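Local coordinates for putative capsid protein of prophage (Escherichia coli CFT073, PDB 3BQW) that is of unknown function but probably serves as a major capsid protein that builds the shell of a phage head, at residues Lys177-Gln182 with Ile190-Leu195; Arg215-Arg218 with Lys222-Glu225; Gln301-Thr306 with Met312-Asn317; Asn317-Glu320 with Ile326-Val329. All coordinates share one frame; numbering follows the deposited sequence.

Four local contacts fall into two groups on opposite sides of the chain's centre. Contacts 1 and 2 adjoin, with centres 11 Å apart, and Trp179 and Ile193 of contact 1 pack on Thr216 and Leu217 of contact 2; contact 1 is largely buried, contact 2 half so. Contacts 3 and 4 lie more than 50 Å from them between centres, share Asn317 and both use strand 314-319, yet differ in kind: contact 3 lays a short helix over an aromatic ring of that strand, whereas contact 4 is backbone pairing within a hairpin. Indole, carboxylate and water dominate contact 1; contact 2 adds an arginine-carbonyl bond to apolar packing, and contact 3 has a water bridge beside its methyl-ring contact.

Contact 1. Residues Lys177-Gln182 with Ile190-Leu195; sequences KKWSEQ and IYDIEL
With chi1 of -56° at Asp192, its carboxylate leans to the side of the backbone N and reaches from the helix toward Trp179 and Lys177, whose own chain sets out away from its backbone N and bends at chi3 (-65°). The two oxygens then divide their work. OD2 sits at the edge of the Trp179 indole, in the ring plane, and Trp179 NE1 donates to Asp192 OD2 at 2.9 Å; OD2 is crowded by another atom of the model, so the exact length is doubtful. OD1 faces the lysine, whose CD passes at 3.7 Å from Asp192 OD1, but the charged ends do not meet: a water accepts from Lys177 NZ at 3.1 Å and donates to Asp192 OD1 at 2.6 Å. Tryptophan suits this place because a large apolar ring can be buried while its single N-H finds an acceptor. Its six-membered ring also meets the helix, with Trp179 CZ2 at 4.2 Å from Ile193 CG1, and Phe220 packs edge-to-face with the indole. On the loop, Lys178 O accepts from Gln182 NE2 and Glu181 N, which arrive from opposite faces of its plane. The N-terminal end of helix 190-198 would favour a negative charge on Asp192; the indole N-H would stabilise it by hydrogen bonding, and Lys177 provides a positive charge nearby, linked through the water.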
loop_
_atom_site.group_PDB
_atom_site.type_symbol
_atom_site.label_atom_id
_atom_site.label_comp_id
_atom_site.label_asym_id
_atom_site.label_seq_id
_atom_site.Cartn_x
_atom_site.Cartn_y
_atom_site.Cartn_z
ATOM N N LYS A 177 -1.983 11.230 -28.677
ATOM C CA LYS A 177 -1.621 12.621 -28.480
ATOM C C LYS A 177 -0.735 12.799 -27.245
ATOM O O LYS A 177 -1.152 12.524 -26.128
ATOM C CB LYS A 177 -2.922 13.417 -28.340
ATOM C CG LYS A 177 -2.777 14.914 -28.171
ATOM C CD LYS A 177 -4.141 15.647 -28.221
ATOM C CE LYS A 177 -4.817 15.537 -29.591
ATOM N NZ LYS A 177 -5.903 16.557 -29.742
ATOM N N LYS A 178 0.505 13.225 -27.457
ATOM C CA LYS A 178 1.430 13.518 -26.362
ATOM C C LYS A 178 1.274 14.952 -25.830
ATOM O O LYS A 178 1.272 15.912 -26.586
ATOM C CB LYS A 178 2.871 13.337 -26.823
ATOM C CG LYS A 178 3.227 11.968 -27.328
ATOM C CD LYS A 178 4.741 11.845 -27.402
ATOM C CE LYS A 178 5.186 10.624 -28.189
ATOM N NZ LYS A 178 6.673 10.628 -28.387
ATOM N N TRP A 179 1.202 15.093 -24.516
ATOM C CA TRP A 179 1.108 16.421 -23.893
ATOM C C TRP A 179 2.337 17.286 -24.132
ATOM O O TRP A 179 2.227 18.500 -24.272
ATOM C CB TRP A 179 0.850 16.297 -22.388
ATOM C CG TRP A 179 -0.582 16.169 -22.028
ATOM C CD1 TRP A 179 -1.645 16.328 -22.849
ATOM C CD2 TRP A 179 -1.121 15.930 -20.723
ATOM N NE1 TRP A 179 -2.815 16.156 -22.165
ATOM C CE2 TRP A 179 -2.526 15.925 -20.849
ATOM C CE3 TRP A 179 -0.555 15.698 -19.463
ATOM C CZ2 TRP A 179 -3.370 15.703 -19.774
ATOM C CZ3 TRP A 179 -1.396 15.468 -18.397
ATOM C CH2 TRP A 179 -2.786 15.457 -18.555
ATOM N N SER A 180 3.503 16.657 -24.174
ATOM C CA SER A 180 4.753 17.361 -24.372
ATOM C C SER A 180 4.759 18.115 -25.723
ATOM O O SER A 180 5.427 19.124 -25.866
ATOM C CB SER A 180 5.915 16.369 -24.291
ATOM O OG SER A 180 5.834 15.435 -25.358
ATOM N N GLU A 181 3.956 17.635 -26.672
ATOM C CA GLU A 181 3.883 18.168 -28.011
ATOM C C GLU A 181 2.724 19.131 -28.204
ATOM O O GLU A 181 2.506 19.611 -29.319
ATOM C CB GLU A 181 3.751 17.004 -29.015
ATOM C CG GLU A 181 5.011 16.145 -29.109
ATOM C CD GLU A 181 4.890 14.981 -30.093
ATOM O OE1 GLU A 181 3.807 14.805 -30.696
ATOM O OE2 GLU A 181 5.885 14.227 -30.244
ATOM N N GLN A 182 1.965 19.422 -27.152
ATOM C CA GLN A 182 0.825 20.316 -27.313
ATOM C C GLN A 182 1.202 21.757 -27.058
ATOM O O GLN A 182 2.219 22.046 -26.430
ATOM C CB GLN A 182 -0.345 19.890 -26.426
ATOM C CG GLN A 182 -0.813 18.465 -26.656
ATOM C CD GLN A 182 -1.041 18.153 -28.118
ATOM O OE1 GLN A 182 -1.695 18.917 -28.818
ATOM N NE2 GLN A 182 -0.476 17.046 -28.595
ATOM N N ILE A 190 -8.179 19.012 -20.276
ATOM C CA ILE A 190 -9.391 18.387 -19.743
ATOM C C ILE A 190 -10.056 17.413 -20.723
ATOM O O ILE A 190 -10.638 16.421 -20.311
ATOM C CB ILE A 190 -10.433 19.459 -19.252
ATOM C CG1 ILE A 190 -11.467 18.838 -18.301
ATOM C CG2 ILE A 190 -11.188 20.173 -20.434
ATOM C CD1 ILE A 190 -12.282 19.930 -17.504
ATOM N N TYR A 191 -9.959 17.684 -22.022
ATOM C CA TYR A 191 -10.630 16.836 -23.003
ATOM C C TYR A 191 -9.891 15.530 -23.232
ATOM O O TYR A 191 -10.508 14.513 -23.577
ATOM C CB TYR A 191 -10.927 17.612 -24.290
ATOM C CG TYR A 191 -11.959 18.687 -24.025
ATOM C CD1 TYR A 191 -13.286 18.339 -23.704
ATOM C CD2 TYR A 191 -11.618 20.042 -24.060
ATOM C CE1 TYR A 191 -14.243 19.309 -23.425
ATOM C CE2 TYR A 191 -12.559 21.025 -23.787
ATOM C CZ TYR A 191 -13.877 20.652 -23.459
ATOM O OH TYR A 191 -14.827 21.617 -23.185
ATOM N N ASP A 192 -8.585 15.532 -22.999
ATOM C CA ASP A 192 -7.842 14.274 -22.962
ATOM C C ASP A 192 -8.197 13.483 -21.721
ATOM O O ASP A 192 -8.398 12.266 -21.787
ATOM C CB ASP A 192 -6.351 14.521 -22.985
ATOM C CG ASP A 192 -5.907 15.346 -24.173
ATOM O OD1 ASP A 192 -6.334 15.091 -25.315
ATOM O OD2 ASP A 192 -5.123 16.273 -23.949
ATOM N N ILE A 193 -8.267 14.165 -20.579
ATOM C CA ILE A 193 -8.581 13.491 -19.313
ATOM C C ILE A 193 -9.959 12.843 -19.417
ATOM O O ILE A 193 -10.134 11.698 -19.009
ATOM C CB ILE A 193 -8.480 14.451 -18.105
ATOM C CG1 ILE A 193 -7.013 14.839 -17.864
ATOM C CG2 ILE A 193 -9.067 13.813 -16.868
ATOM C CD1 ILE A 193 -6.823 16.117 -17.098
ATOM N N GLU A 194 -10.917 13.572 -19.995
ATOM C CA GLU A 194 -12.258 13.052 -20.236
ATOM C C GLU A 194 -12.200 11.821 -21.112
ATOM O O GLU A 194 -12.846 10.822 -20.828
ATOM C CB GLU A 194 -13.134 14.123 -20.898
ATOM C CG GLU A 194 -13.721 15.140 -19.927
ATOM C CD GLU A 194 -14.893 14.600 -19.105
ATOM O OE1 GLU A 194 -15.239 13.413 -19.251
ATOM O OE2 GLU A 194 -15.475 15.363 -18.296
ATOM N N LEU A 195 -11.420 11.899 -22.185
ATOM C CA LEU A 195 -11.177 10.755 -23.053
ATOM C C LEU A 195 -10.627 9.552 -22.290
ATOM O O LEU A 195 -11.097 8.442 -22.494
ATOM C CB LEU A 195 -10.253 11.126 -24.238
ATOM C CG LEU A 195 -10.985 11.715 -25.448
ATOM C CD1 LEU A 195 -10.015 12.474 -26.413
ATOM C CD2 LEU A 195 -11.750 10.636 -26.204
HETATM O O HOH W 1 -7.507 16.640 -27.051
#

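Contact 2. Residues Arg215-Arg218 with Lys222-Glu225; sequences RTLR and KFRE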
loop_
_atom_site.group_PDB
_atom_site.type_symbol
_atom_site.label_atom_id
_atom_site.label_comp_id
_atom_site.label_asym_id
_atom_site.label_seq_id
_atom_site.Cartn_x
_atom_site.Cartn_y
_atom_site.Cartn_z
ATOM N N ARG A 215 3.543 18.502 -13.059
ATOM C CA ARG A 215 4.365 19.538 -13.724
ATOM C C ARG A 215 3.816 19.910 -15.122
ATOM O O ARG A 215 3.624 21.089 -15.457
ATOM C CB ARG A 215 5.825 19.038 -13.814
ATOM C CG ARG A 215 6.848 20.048 -14.297
ATOM C CD ARG A 215 8.205 19.403 -14.703
ATOM N NE ARG A 215 8.154 18.601 -15.940
ATOM C CZ ARG A 215 7.986 19.103 -17.176
ATOM N NH1 ARG A 215 7.863 20.412 -17.384
ATOM N NH2 ARG A 215 7.943 18.292 -18.235
ATOM N N THR A 216 3.568 18.888 -15.934
ATOM C CA THR A 216 3.077 19.067 -17.297
ATOM C C THR A 216 1.651 19.631 -17.347
ATOM O O THR A 216 1.387 20.618 -18.037
ATOM C CB THR A 216 3.108 17.723 -18.030
ATOM O OG1 THR A 216 4.432 17.196 -17.959
ATOM C CG2 THR A 216 2.667 17.875 -19.509
ATOM N N LEU A 217 0.740 19.001 -16.603
ATOM C CA LEU A 217 -0.637 19.468 -16.510
ATOM C C LEU A 217 -0.710 20.934 -16.121
ATOM O O LEU A 217 -1.460 21.703 -16.703
ATOM C CB LEU A 217 -1.427 18.608 -15.525
ATOM C CG LEU A 217 -2.937 18.927 -15.371
ATOM C CD1 LEU A 217 -3.669 18.972 -16.737
ATOM C CD2 LEU A 217 -3.592 17.918 -14.440
ATOM N N ARG A 218 0.111 21.309 -15.152
ATOM C CA ARG A 218 0.251 22.690 -14.663
ATOM C C ARG A 218 0.724 23.677 -15.721
ATOM O O ARG A 218 0.367 24.857 -15.696
ATOM C CB ARG A 218 1.293 22.658 -13.522
ATOM C CG ARG A 218 1.110 23.619 -12.414
ATOM C CD ARG A 218 2.107 23.300 -11.283
ATOM N NE ARG A 218 3.500 23.420 -11.744
ATOM C CZ ARG A 218 4.514 22.665 -11.321
ATOM N NH1 ARG A 218 4.325 21.721 -10.423
ATOM N NH2 ARG A 218 5.727 22.852 -11.814
ATOM N N LYS A 222 -4.677 26.570 -20.043
ATOM C CA LYS A 222 -6.083 26.209 -20.011
ATOM C C LYS A 222 -6.411 25.295 -18.843
ATOM O O LYS A 222 -7.552 25.270 -18.390
ATOM C CB LYS A 222 -6.519 25.578 -21.342
ATOM C CG LYS A 222 -6.300 26.472 -22.565
ATOM C CD LYS A 222 -6.949 27.827 -22.401
ATOM C CE LYS A 222 -6.882 28.640 -23.694
ATOM N NZ LYS A 222 -7.043 30.089 -23.385
ATOM N N PHE A 223 -5.431 24.556 -18.332
ATOM C CA PHE A 223 -5.632 23.885 -17.056
ATOM C C PHE A 223 -5.707 24.909 -15.914
ATOM O O PHE A 223 -6.596 24.822 -15.072
ATOM C CB PHE A 223 -4.556 22.829 -16.762
ATOM C CG PHE A 223 -4.494 22.446 -15.322
ATOM C CD1 PHE A 223 -5.477 21.642 -14.772
ATOM C CD2 PHE A 223 -3.498 22.953 -14.493
ATOM C CE1 PHE A 223 -5.450 21.308 -13.424
ATOM C CE2 PHE A 223 -3.457 22.614 -13.135
ATOM C CZ PHE A 223 -4.436 21.797 -12.608
ATOM N N ARG A 224 -4.780 25.868 -15.895
ATOM C CA ARG A 224 -4.716 26.881 -14.824
ATOM C C ARG A 224 -6.012 27.675 -14.664
ATOM O O ARG A 224 -6.413 28.009 -13.557
ATOM C CB ARG A 224 -3.598 27.873 -15.095
ATOM C CG ARG A 224 -2.233 27.260 -15.200
ATOM C CD ARG A 224 -1.203 28.341 -15.508
ATOM N NE ARG A 224 0.146 27.792 -15.475
ATOM C CZ ARG A 224 1.262 28.513 -15.511
ATOM N NH1 ARG A 224 1.220 29.841 -15.567
ATOM N NH2 ARG A 224 2.440 27.889 -15.463
ATOM N N GLU A 225 -6.637 28.001 -15.796
ATOM C CA GLU A 225 -7.903 28.739 -15.824
ATOM C C GLU A 225 -9.089 27.949 -15.222
ATOM O O GLU A 225 -10.052 28.553 -14.748
ATOM C CB GLU A 225 -8.205 29.162 -17.265
ATOM C CG GLU A 225 -7.210 30.215 -17.827
ATOM C CD GLU A 225 -7.359 30.483 -19.343
ATOM O OE1 GLU A 225 -8.211 29.822 -20.015
ATOM O OE2 GLU A 225 -6.614 31.362 -19.858
#
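Two short consecutive helices, 211-218 and 221-226, pack against each other across a tight turn, held by an apolar contact and a single side-chain-to-backbone bond; the contact is partly buried, Leu217 and Phe223 lying inside and the two arginines, Arg218 and Arg224, exposed. The apolar half is Leu217 on Phe223. Leucine presents its branch point to the ring: Leu217 CG stands over the centre of one Phe223 face, 3.8 Å from the centroid and only 13° off the ring normal, a CH-pi contact. Phe223 is directed there by chi1 of 162°, which swings CG away from its backbone N, and the two side chains meet at about a right angle. The flat ring thus offers a face to Leu217 while its Phe223 CD2 lies close to the backbone, 3.3 Å from Leu217 O. The polar half uses the carbonyl of Arg218, the last residue of the first helix. Arg224 NE donates to Arg218 O at 3.0 Å and 169°, Arg218 O lying close to the guanidinium plane, at its edge, and the extended arginine chain spans the gap. A positive group beside a helix C-terminus is electrostatically favourable, which probably strengthens the bond. Within the second helix Lys222 NZ and Glu225 OE1 form a 3.6 Å salt bridge. Leu217 continues onto Met207 and Met209 of strand 206-209 and onto Pro189 in the loop before helix 190-198, while Tyr227, just after helix 221-226, also meets the Phe223 ring.

Contact 3. Residues Gln301-Thr306 with Met312-Asn317; sequences QEAVRT and MFYPKN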
loop_
_atom_site.group_PDB
_atom_site.type_symbol
_atom_site.label_atom_id
_atom_site.label_comp_id
_atom_site.label_asym_id
_atom_site.label_seq_id
_atom_site.Cartn_x
_atom_site.Cartn_y
_atom_site.Cartn_z
ATOM N N GLN A 301 4.242 -20.903 15.238
ATOM C CA GLN A 301 3.806 -21.941 16.164
ATOM C C GLN A 301 3.191 -21.368 17.430
ATOM O O GLN A 301 2.204 -21.910 17.921
ATOM C CB GLN A 301 4.919 -22.939 16.529
ATOM C CG GLN A 301 4.349 -24.135 17.335
ATOM C CD GLN A 301 5.363 -25.219 17.684
ATOM O OE1 GLN A 301 5.542 -26.198 16.943
ATOM N NE2 GLN A 301 6.003 -25.073 18.845
ATOM N N GLU A 302 3.754 -20.280 17.956
ATOM C CA GLU A 302 3.240 -19.703 19.204
ATOM C C GLU A 302 1.904 -19.025 18.954
ATOM O O GLU A 302 1.024 -19.020 19.822
ATOM C CB GLU A 302 4.241 -18.723 19.819
ATOM C CG GLU A 302 3.783 -18.067 21.122
ATOM C CD GLU A 302 3.706 -19.014 22.325
ATOM O OE1 GLU A 302 4.197 -20.171 22.247
ATOM O OE2 GLU A 302 3.152 -18.586 23.371
ATOM N N ALA A 303 1.758 -18.436 17.772
ATOM C CA ALA A 303 0.453 -17.947 17.327
ATOM C C ALA A 303 -0.519 -19.132 17.230
ATOM O O ALA A 303 -1.631 -19.070 17.757
ATOM C CB ALA A 303 0.569 -17.212 15.982
ATOM N N VAL A 304 -0.084 -20.207 16.573
ATOM C CA VAL A 304 -0.924 -21.426 16.430
ATOM C C VAL A 304 -1.262 -22.045 17.802
ATOM O O VAL A 304 -2.433 -22.305 18.083
ATOM C CB VAL A 304 -0.298 -22.503 15.477
ATOM C CG1 VAL A 304 -1.066 -23.806 15.560
ATOM C CG2 VAL A 304 -0.273 -22.017 14.043
ATOM N N ARG A 305 -0.248 -22.234 18.653
ATOM C CA ARG A 305 -0.447 -22.777 20.021
ATOM C C ARG A 305 -1.526 -22.037 20.818
ATOM O O ARG A 305 -2.361 -22.652 21.464
ATOM C CB ARG A 305 0.820 -22.636 20.844
ATOM C CG ARG A 305 1.857 -23.722 20.731
ATOM C CD ARG A 305 2.588 -23.902 22.082
ATOM N NE ARG A 305 2.753 -22.665 22.887
ATOM C CZ ARG A 305 1.942 -22.257 23.885
ATOM N NH1 ARG A 305 0.861 -22.953 24.239
ATOM N NH2 ARG A 305 2.198 -21.125 24.539
ATOM N N THR A 306 -1.473 -20.704 20.774
ATOM C CA THR A 306 -2.276 -19.838 21.645
ATOM C C THR A 306 -3.584 -19.383 20.990
ATOM O O THR A 306 -4.285 -18.507 21.517
ATOM C CB THR A 306 -1.449 -18.626 22.056
ATOM O OG1 THR A 306 -0.986 -17.922 20.888
ATOM C CG2 THR A 306 -0.240 -19.091 22.857
ATOM N N MET A 312 -4.088 -9.470 11.614
ATOM C CA MET A 312 -3.342 -8.688 10.628
ATOM C C MET A 312 -1.844 -8.846 10.900
ATOM O O MET A 312 -1.058 -9.178 10.008
ATOM C CB MET A 312 -3.724 -7.213 10.675
ATOM C CG MET A 312 -5.211 -6.890 10.381
ATOM S SD MET A 312 -5.499 -5.107 10.288
ATOM C CE MET A 312 -5.175 -4.662 11.974
ATOM N N PHE A 313 -1.483 -8.648 12.164
ATOM C CA PHE A 313 -0.092 -8.629 12.633
ATOM C C PHE A 313 0.054 -9.498 13.850
ATOM O O PHE A 313 -0.858 -9.590 14.671
ATOM C CB PHE A 313 0.339 -7.203 13.023
ATOM C CG PHE A 313 -0.006 -6.173 11.994
ATOM C CD1 PHE A 313 0.559 -6.236 10.720
ATOM C CD2 PHE A 313 -0.893 -5.144 12.294
ATOM C CE1 PHE A 313 0.235 -5.289 9.743
ATOM C CE2 PHE A 313 -1.227 -4.194 11.336
ATOM C CZ PHE A 313 -0.670 -4.262 10.057
ATOM N N TYR A 314 1.221 -10.106 13.979
ATOM C CA TYR A 314 1.561 -10.883 15.150
ATOM C C TYR A 314 3.024 -10.613 15.513
ATOM O O TYR A 314 3.932 -11.133 14.872
ATOM C CB TYR A 314 1.326 -12.365 14.902
ATOM C CG TYR A 314 1.458 -13.187 16.127
ATOM C CD1 TYR A 314 0.359 -13.410 16.957
ATOM C CD2 TYR A 314 2.684 -13.758 16.475
ATOM C CE1 TYR A 314 0.496 -14.162 18.114
ATOM C CE2 TYR A 314 2.812 -14.514 17.595
ATOM C CZ TYR A 314 1.723 -14.711 18.412
ATOM O OH TYR A 314 1.862 -15.475 19.534
ATOM N N PRO A 315 3.238 -9.772 16.533
ATOM C CA PRO A 315 4.558 -9.395 16.996
ATOM C C PRO A 315 5.123 -10.367 18.020
ATOM O O PRO A 315 4.376 -10.958 18.807
ATOM C CB PRO A 315 4.314 -8.012 17.590
ATOM C CG PRO A 315 2.951 -8.125 18.195
ATOM C CD PRO A 315 2.184 -9.067 17.283
ATOM N N LYS A 316 6.435 -10.574 17.965
ATOM C CA LYS A 316 7.128 -11.482 18.874
ATOM C C LYS A 316 8.376 -10.787 19.334
ATOM O O LYS A 316 9.021 -10.123 18.544
ATOM C CB LYS A 316 7.570 -12.771 18.162
ATOM C CG LYS A 316 6.466 -13.612 17.555
ATOM C CD LYS A 316 7.033 -14.806 16.739
ATOM C CE LYS A 316 7.646 -15.921 17.623
ATOM N NZ LYS A 316 6.683 -16.481 18.620
ATOM N N ASN A 317 8.723 -10.957 20.605
ATOM C CA ASN A 317 10.014 -10.499 21.132
ATOM C C ASN A 317 10.685 -11.704 21.806
ATOM O O ASN A 317 10.026 -12.439 22.530
ATOM C CB ASN A 317 9.802 -9.337 22.113
ATOM C CG ASN A 317 11.106 -8.874 22.820
ATOM O OD1 ASN A 317 12.144 -8.605 22.193
ATOM N ND2 ASN A 317 11.023 -8.734 24.120
HETATM O O HOH W 2 -0.138 -15.410 21.333
#
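Ala303 and Tyr314 form the tight part of this contact, where the axes of helix 301-305 and strand segment 314-317 approach to 10.1 Å at an angle of 115°. The methyl of Ala303 stands over the centre of the ring, CB being 3.6 Å from the Tyr314 centroid and 11° off its normal. Alanine suits the place because its small side chain lets the helix backbone come near: Ala303 CA also approaches Tyr314 CZ at 3.6 Å. The ring reaches under the helix because chi1 of -171° turns it away from the backbone N of Tyr314. Ile298 and Asp300 of the preceding loop also touch this ring.

Toward the helix C-terminus the packing gives way to water. A water in the plane of the ring, at its edge, lies 2.7 Å from Tyr314 OH and donates to Thr306 OG1, also at 2.7 Å. Thr306 OG1 in turn donates to Glu302 O, a short 2.5 Å bond made in the carbonyl plane, and Thr306 N reaches the same oxygen, so the last turn is gripped twice. Nearer the surface, Glu302 turns its carboxylate away from the strand and is held side-on by Arg305, NE to OE1 and NH2 to OE2. Lys316 brings NZ to 3.5 Å from Glu302 CB, but its salt bridge is with Asp300. Helix and strand are thus joined by methyl-ring dispersion and a water-mediated chain of hydroxyls, while the acid and base groups nearby pair locally, each with a partner close by.

Contact 4. Residues Asn317-Glu320 with Ile326-Val329; sequences NWIE and IEYV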
loop_
_atom_site.group_PDB
_atom_site.type_symbol
_atom_site.label_atom_id
_atom_site.label_comp_id
_atom_site.label_asym_id
_atom_site.label_seq_id
_atom_site.Cartn_x
_atom_site.Cartn_y
_atom_site.Cartn_z
ATOM N N ASN A 317 8.723 -10.957 20.605
ATOM C CA ASN A 317 10.014 -10.499 21.132
ATOM C C ASN A 317 10.685 -11.704 21.806
ATOM O O ASN A 317 10.026 -12.439 22.530
ATOM C CB ASN A 317 9.802 -9.337 22.113
ATOM C CG ASN A 317 11.106 -8.874 22.820
ATOM O OD1 ASN A 317 12.144 -8.605 22.193
ATOM N ND2 ASN A 317 11.023 -8.734 24.120
ATOM N N TRP A 318 11.969 -11.938 21.540
ATOM C CA TRP A 318 12.674 -13.051 22.190
ATOM C C TRP A 318 14.157 -12.760 22.293
ATOM O O TRP A 318 14.676 -11.934 21.562
ATOM C CB TRP A 318 12.413 -14.411 21.486
ATOM C CG TRP A 318 13.149 -14.594 20.182
ATOM C CD1 TRP A 318 14.349 -15.221 19.992
ATOM C CD2 TRP A 318 12.732 -14.131 18.893
ATOM N NE1 TRP A 318 14.711 -15.166 18.664
ATOM C CE2 TRP A 318 13.731 -14.515 17.965
ATOM C CE3 TRP A 318 11.609 -13.432 18.428
ATOM C CZ2 TRP A 318 13.645 -14.213 16.610
ATOM C CZ3 TRP A 318 11.529 -13.129 17.070
ATOM C CH2 TRP A 318 12.540 -13.522 16.180
ATOM N N ILE A 319 14.797 -13.430 23.254
ATOM C CA ILE A 319 16.231 -13.322 23.540
ATOM C C ILE A 319 16.821 -14.708 23.345
ATOM O O ILE A 319 16.359 -15.670 23.951
ATOM C CB ILE A 319 16.512 -12.886 24.995
ATOM C CG1 ILE A 319 15.886 -11.520 25.300
ATOM C CG2 ILE A 319 18.013 -12.852 25.262
ATOM C CD1 ILE A 319 15.554 -11.331 26.780
ATOM N N GLU A 320 17.826 -14.802 22.483
ATOM C CA GLU A 320 18.482 -16.062 22.179
ATOM C C GLU A 320 19.692 -16.208 23.065
ATOM O O GLU A 320 20.293 -15.204 23.458
ATOM C CB GLU A 320 18.951 -16.064 20.733
ATOM C CG GLU A 320 17.844 -15.964 19.726
ATOM C CD GLU A 320 18.298 -16.419 18.360
ATOM O OE1 GLU A 320 19.438 -16.076 17.974
ATOM O OE2 GLU A 320 17.524 -17.126 17.679
ATOM N N ILE A 326 21.490 -12.467 21.838
ATOM C CA ILE A 326 20.880 -11.482 20.945
ATOM C C ILE A 326 19.360 -11.471 21.098
ATOM O O ILE A 326 18.717 -12.512 21.103
ATOM C CB ILE A 326 21.274 -11.708 19.471
ATOM C CG1 ILE A 326 22.799 -11.790 19.326
ATOM C CG2 ILE A 326 20.731 -10.583 18.597
ATOM C CD1 ILE A 326 23.582 -10.697 20.110
ATOM N N GLU A 327 18.808 -10.271 21.249
ATOM C CA GLU A 327 17.381 -10.071 21.376
ATOM C C GLU A 327 16.810 -9.585 20.035
ATOM O O GLU A 327 17.436 -8.798 19.348
ATOM C CB GLU A 327 17.097 -9.062 22.487
ATOM C CG GLU A 327 15.611 -8.869 22.728
ATOM C CD GLU A 327 15.302 -7.850 23.792
ATOM O OE1 GLU A 327 16.226 -7.393 24.482
ATOM O OE2 GLU A 327 14.123 -7.510 23.936
ATOM N N TYR A 328 15.628 -10.096 19.678
ATOM C CA TYR A 328 14.939 -9.757 18.425
ATOM C C TYR A 328 13.508 -9.353 18.714
ATOM O O TYR A 328 12.928 -9.776 19.711
ATOM C CB TYR A 328 14.873 -10.948 17.474
ATOM C CG TYR A 328 16.205 -11.433 17.011
ATOM C CD1 TYR A 328 16.825 -10.841 15.921
ATOM C CD2 TYR A 328 16.864 -12.468 17.672
ATOM C CE1 TYR A 328 18.061 -11.263 15.480
ATOM C CE2 TYR A 328 18.102 -12.896 17.247
ATOM C CZ TYR A 328 18.689 -12.282 16.137
ATOM O OH TYR A 328 19.921 -12.684 15.683
ATOM N N VAL A 329 12.973 -8.512 17.833
ATOM C CA VAL A 329 11.537 -8.303 17.697
ATOM C C VAL A 329 11.209 -8.615 16.232
ATOM O O VAL A 329 12.010 -8.379 15.317
ATOM C CB VAL A 329 11.053 -6.875 18.144
ATOM C CG1 VAL A 329 11.515 -5.792 17.205
ATOM C CG2 VAL A 329 9.553 -6.829 18.228
HETATM O O HOH W 3 22.335 -15.246 21.037
#
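Segments 317-319 and 327-329, paired strands of the beta hairpin 314-319/327-338, run antiparallel at 166° with axes 4.7 Å apart, Trp318 and Tyr328 forming the hydrogen-bonded pair: Tyr328 N donates to Trp318 O at 2.8 Å and Trp318 N to Tyr328 O at 3.0 Å. Beyond Ile319-Glu327, a non-hydrogen-bonded pair, Glu320 N donates almost straight to Ile326 O at 2.8 Å and 177°. The paired aromatics share one face of the sheet. With chi1 of 75°, Trp318 turns its indole across the neighbouring strand, and Tyr328 CB stands 3.6 Å from the centroid of the six-membered ring, over its face. The two ring systems are nearly parallel but slid apart, so the methylene does more of the touching. At the edge of the tyrosine, Glu320 OE1 lies 3.5 Å from Tyr328 CE2. On the other face, beta-branched, apolar Ile319 lays CG1 against the aliphatic CG of Glu327, 3.7 Å away, while the carboxylate of the extended Glu327 forms a salt bridge with Arg117. Helix 113-146 covers this Asn317, Glu327 and Val329 face, while strand 90-92 pairs with 327-338 and supplies Lys90, whose charge rests on Tyr328 in a cation-pi contact.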